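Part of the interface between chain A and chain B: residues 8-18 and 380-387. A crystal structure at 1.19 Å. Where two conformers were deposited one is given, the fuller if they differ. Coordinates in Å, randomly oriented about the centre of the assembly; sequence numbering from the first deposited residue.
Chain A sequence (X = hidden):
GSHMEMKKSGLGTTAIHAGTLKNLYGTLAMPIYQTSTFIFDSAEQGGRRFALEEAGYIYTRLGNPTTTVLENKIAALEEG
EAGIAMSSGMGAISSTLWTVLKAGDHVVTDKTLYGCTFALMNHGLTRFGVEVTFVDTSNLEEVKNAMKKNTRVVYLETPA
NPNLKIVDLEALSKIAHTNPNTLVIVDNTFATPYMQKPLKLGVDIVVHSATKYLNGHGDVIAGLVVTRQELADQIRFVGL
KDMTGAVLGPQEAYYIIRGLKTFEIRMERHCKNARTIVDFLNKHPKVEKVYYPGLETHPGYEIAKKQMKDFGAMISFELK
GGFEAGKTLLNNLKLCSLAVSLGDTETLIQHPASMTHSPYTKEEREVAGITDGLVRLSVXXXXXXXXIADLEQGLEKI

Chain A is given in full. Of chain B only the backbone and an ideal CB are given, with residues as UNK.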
# COMPACT_ATOMS: atom_id res chain seq x y z
N LYS A 8 27.98 -22.49 0.18
CA LYS A 8 27.40 -21.18 -0.25
C LYS A 8 26.05 -21.37 -0.93
O LYS A 8 25.94 -22.10 -1.92
CB LYS A 8 28.37 -20.46 -1.20
CG LYS A 8 27.94 -19.08 -1.66
CD LYS A 8 28.95 -18.48 -2.63
CE LYS A 8 28.37 -17.31 -3.39
NZ LYS A 8 29.33 -16.78 -4.40
N SER A 9 25.03 -20.69 -0.41
CA SER A 9 23.69 -20.76 -0.98
C SER A 9 23.68 -20.15 -2.37
O SER A 9 24.44 -19.23 -2.67
CB SER A 9 22.69 -20.04 -0.09
OG SER A 9 22.55 -20.71 1.15
N GLY A 10 22.80 -20.66 -3.22
CA GLY A 10 22.62 -20.12 -4.55
C GLY A 10 21.98 -18.74 -4.53
O GLY A 10 21.47 -18.27 -3.51
N LEU A 11 22.01 -18.09 -5.69
CA LEU A 11 21.55 -16.70 -5.75
C LEU A 11 20.04 -16.58 -5.49
O LEU A 11 19.62 -15.62 -4.84
CB LEU A 11 21.97 -16.03 -7.07
CG LEU A 11 21.68 -14.53 -7.18
CD1 LEU A 11 22.78 -13.79 -7.92
CD2 LEU A 11 20.35 -14.32 -7.90
N GLY A 12 19.22 -17.52 -5.98
CA GLY A 12 17.79 -17.48 -5.68
C GLY A 12 17.51 -17.66 -4.20
O GLY A 12 16.73 -16.93 -3.60
N THR A 13 18.17 -18.65 -3.58
CA THR A 13 18.04 -18.86 -2.14
C THR A 13 18.38 -17.57 -1.39
O THR A 13 17.68 -17.16 -0.46
CB THR A 13 18.95 -20.00 -1.69
OG1 THR A 13 18.60 -21.15 -2.47
CG2 THR A 13 18.80 -20.27 -0.22
N THR A 14 19.48 -16.95 -1.80
CA THR A 14 19.95 -15.72 -1.16
C THR A 14 18.97 -14.56 -1.34
O THR A 14 18.62 -13.87 -0.38
CB THR A 14 21.35 -15.36 -1.69
OG1 THR A 14 22.26 -16.43 -1.38
CG2 THR A 14 21.90 -14.08 -1.07
N ALA A 15 18.54 -14.35 -2.57
CA ALA A 15 17.60 -13.25 -2.83
C ALA A 15 16.32 -13.44 -2.02
O ALA A 15 15.76 -12.46 -1.52
CB ALA A 15 17.28 -13.16 -4.31
N ILE A 16 15.84 -14.67 -1.93
CA ILE A 16 14.60 -14.96 -1.23
C ILE A 16 14.77 -14.82 0.29
O ILE A 16 13.90 -14.25 0.96
CB ILE A 16 14.07 -16.35 -1.63
CG1 ILE A 16 13.62 -16.32 -3.09
CG2 ILE A 16 12.93 -16.78 -0.71
CD1 ILE A 16 13.43 -17.68 -3.72
N HIS A 17 15.85 -15.39 0.83
CA HIS A 17 15.97 -15.56 2.28
C HIS A 17 16.95 -14.65 3.00
O HIS A 17 16.81 -14.48 4.22
CB HIS A 17 16.31 -17.01 2.61
CG HIS A 17 15.20 -17.96 2.32
ND1 HIS A 17 14.09 -18.07 3.13
CD2 HIS A 17 15.03 -18.84 1.30
CE1 HIS A 17 13.28 -19.00 2.62
NE2 HIS A 17 13.83 -19.48 1.53
N ALA A 18 17.95 -14.10 2.32
CA ALA A 18 19.00 -13.36 3.03
C ALA A 18 18.44 -12.13 3.69
O ALA A 18 17.50 -11.54 3.21
CB ALA A 18 20.12 -12.96 2.10
N UNK B 380 9.25 -24.34 -3.20
CA UNK B 380 9.44 -22.94 -3.58
C UNK B 380 10.43 -22.77 -4.71
O UNK B 380 10.67 -23.68 -5.50
CB UNK B 380 9.91 -22.13 -2.37
N UNK B 381 11.00 -21.56 -4.77
CA UNK B 381 11.85 -21.12 -5.88
C UNK B 381 13.33 -21.03 -5.52
O UNK B 381 14.13 -20.60 -6.32
CB UNK B 381 11.37 -19.76 -6.38
N UNK B 382 13.69 -21.47 -4.32
CA UNK B 382 15.09 -21.48 -3.92
C UNK B 382 15.90 -22.39 -4.85
O UNK B 382 15.34 -23.23 -5.58
CB UNK B 382 15.23 -21.94 -2.47
N UNK B 383 17.22 -22.23 -4.85
CA UNK B 383 18.05 -23.15 -5.63
C UNK B 383 17.84 -24.57 -5.12
O UNK B 383 17.86 -24.82 -3.91
CB UNK B 383 19.53 -22.76 -5.55
N UNK B 384 17.59 -25.48 -6.05
CA UNK B 384 17.15 -26.82 -5.66
C UNK B 384 18.20 -27.54 -4.82
O UNK B 384 17.85 -28.32 -3.93
CB UNK B 384 16.82 -27.65 -6.90
N UNK B 385 19.47 -27.26 -5.08
CA UNK B 385 20.56 -27.87 -4.30
C UNK B 385 20.44 -27.50 -2.84
O UNK B 385 20.76 -28.30 -1.96
CB UNK B 385 21.93 -27.44 -4.84
N UNK B 386 19.98 -26.27 -2.56
CA UNK B 386 19.84 -25.81 -1.19
C UNK B 386 18.62 -26.42 -0.51
O UNK B 386 18.67 -26.74 0.68
CB UNK B 386 19.75 -24.28 -1.16
N UNK B 387 17.52 -26.58 -1.24
CA UNK B 387 16.34 -27.22 -0.68
C UNK B 387 16.68 -28.68 -0.33
O UNK B 387 16.36 -29.14 0.76
CB UNK B 387 15.17 -27.15 -1.66

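Chain A presents the start of a helix, with Gly A10 at its N-cap, so backbone NH groups not yet paired within the helix face chain B and call for acceptors.

At position 380 the ideal CB finds nothing of chain A within 5.5 Å, so this contact sets little demand; the residue is Gly B380.

At 381 the CB points sideways and lies 4.0 Å from Ile A16 CD1. An apolar side chain would suit, whether aliphatic or aromatic. The residue is Leu B381, whose CB packs at 4.0 Å against Ile A16 CD1 while the rest of the side chain extends away from that methyl.

Position 382 also points its CB sideways, 3.5 Å from Thr A13 OG1 and 4.9 Å from His A17 CD2. The imidazole lies within reach of a longer side chain, and its NE2 could meet an acceptor; Gln or Glu would both serve. The residue is Glu B382. Its chi1 is m and its chi2, at 94°, lies between wells, a bend that brings OE2 to the edge of the ring, near its plane. His A17 NE2 donates to Glu B382 OE2 at 2.7 Å, with an almost straight N-H...O angle of 173°.

At 383 the CB points toward chain A, 4.2 Å from Gly A10 CA, and the backbone NH already donates to Thr A13 OG1 (N to OG1 3.0 Å). The space is shallow and lined by the NH groups of the helix start, so an acceptor two bonds beyond CB is favoured, as in Asn or Asp. The residue is Asn B383. Its OD1 accepts from Thr A13 N at 3.0 Å and, weakly, from Gly A12 N at 2.9 Å, where the angle is only 116°. The absence of a side chain at Gly A10 matters here: an ideal CB there would lie 2.3 Å from Asn B383 CG, a clash.

Positions 384 and 385 begin chain B's own helix and have no chain A atom near their CBs, so many residues would fit; they are Val B384 and Glu B385.

At 386 the CB again points toward chain A, 3.6 Å from Thr A13 OG1 and 5.2 Å from Gly A10 N. Two donors converge on one spot, which suits a short acceptor, Asp or perhaps Asn. The residue is Asp B386: OD2 accepts from Gly A10 N at 2.8 Å and from Thr A13 OG1 at 2.6 Å, while a water links OD1 to Lys A8 O.

Position 387 again leaves the choice open; it is Ile B387.

Chain B (380-387) GLENVEDI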
# COMPACT_ATOMS: atom_id res chain seq x y z
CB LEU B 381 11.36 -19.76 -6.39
CG LEU B 381 9.90 -19.70 -6.82
CD1 LEU B 381 9.53 -18.30 -7.29
CD2 LEU B 381 9.59 -20.72 -7.89
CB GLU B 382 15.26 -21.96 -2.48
CG GLU B 382 14.51 -21.14 -1.45
CD GLU B 382 13.14 -21.68 -1.09
OE1 GLU B 382 12.59 -22.48 -1.88
OE2 GLU B 382 12.62 -21.31 -0.01
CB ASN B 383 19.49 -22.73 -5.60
CG ASN B 383 19.68 -21.39 -6.27
OD1 ASN B 383 19.54 -20.35 -5.63
ND2 ASN B 383 19.91 -21.41 -7.57
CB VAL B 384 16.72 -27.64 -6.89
CG1 VAL B 384 17.90 -28.07 -7.74
CG2 VAL B 384 15.87 -28.84 -6.48
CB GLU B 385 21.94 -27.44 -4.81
CG GLU B 385 22.27 -27.83 -6.25
CD GLU B 385 21.67 -26.93 -7.33
OE1 GLU B 385 21.05 -25.89 -7.01
OE2 GLU B 385 21.84 -27.28 -8.53
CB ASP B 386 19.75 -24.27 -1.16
CG ASP B 386 20.98 -23.60 -1.73
OD1 ASP B 386 22.11 -24.15 -1.57
OD2 ASP B 386 20.85 -22.51 -2.33
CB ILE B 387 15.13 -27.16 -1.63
CG1 ILE B 387 14.77 -25.71 -2.01
CG2 ILE B 387 13.92 -27.83 -0.97
CD1 ILE B 387 13.77 -25.63 -3.16
O HOH W 1 24.00 -23.94 -3.48
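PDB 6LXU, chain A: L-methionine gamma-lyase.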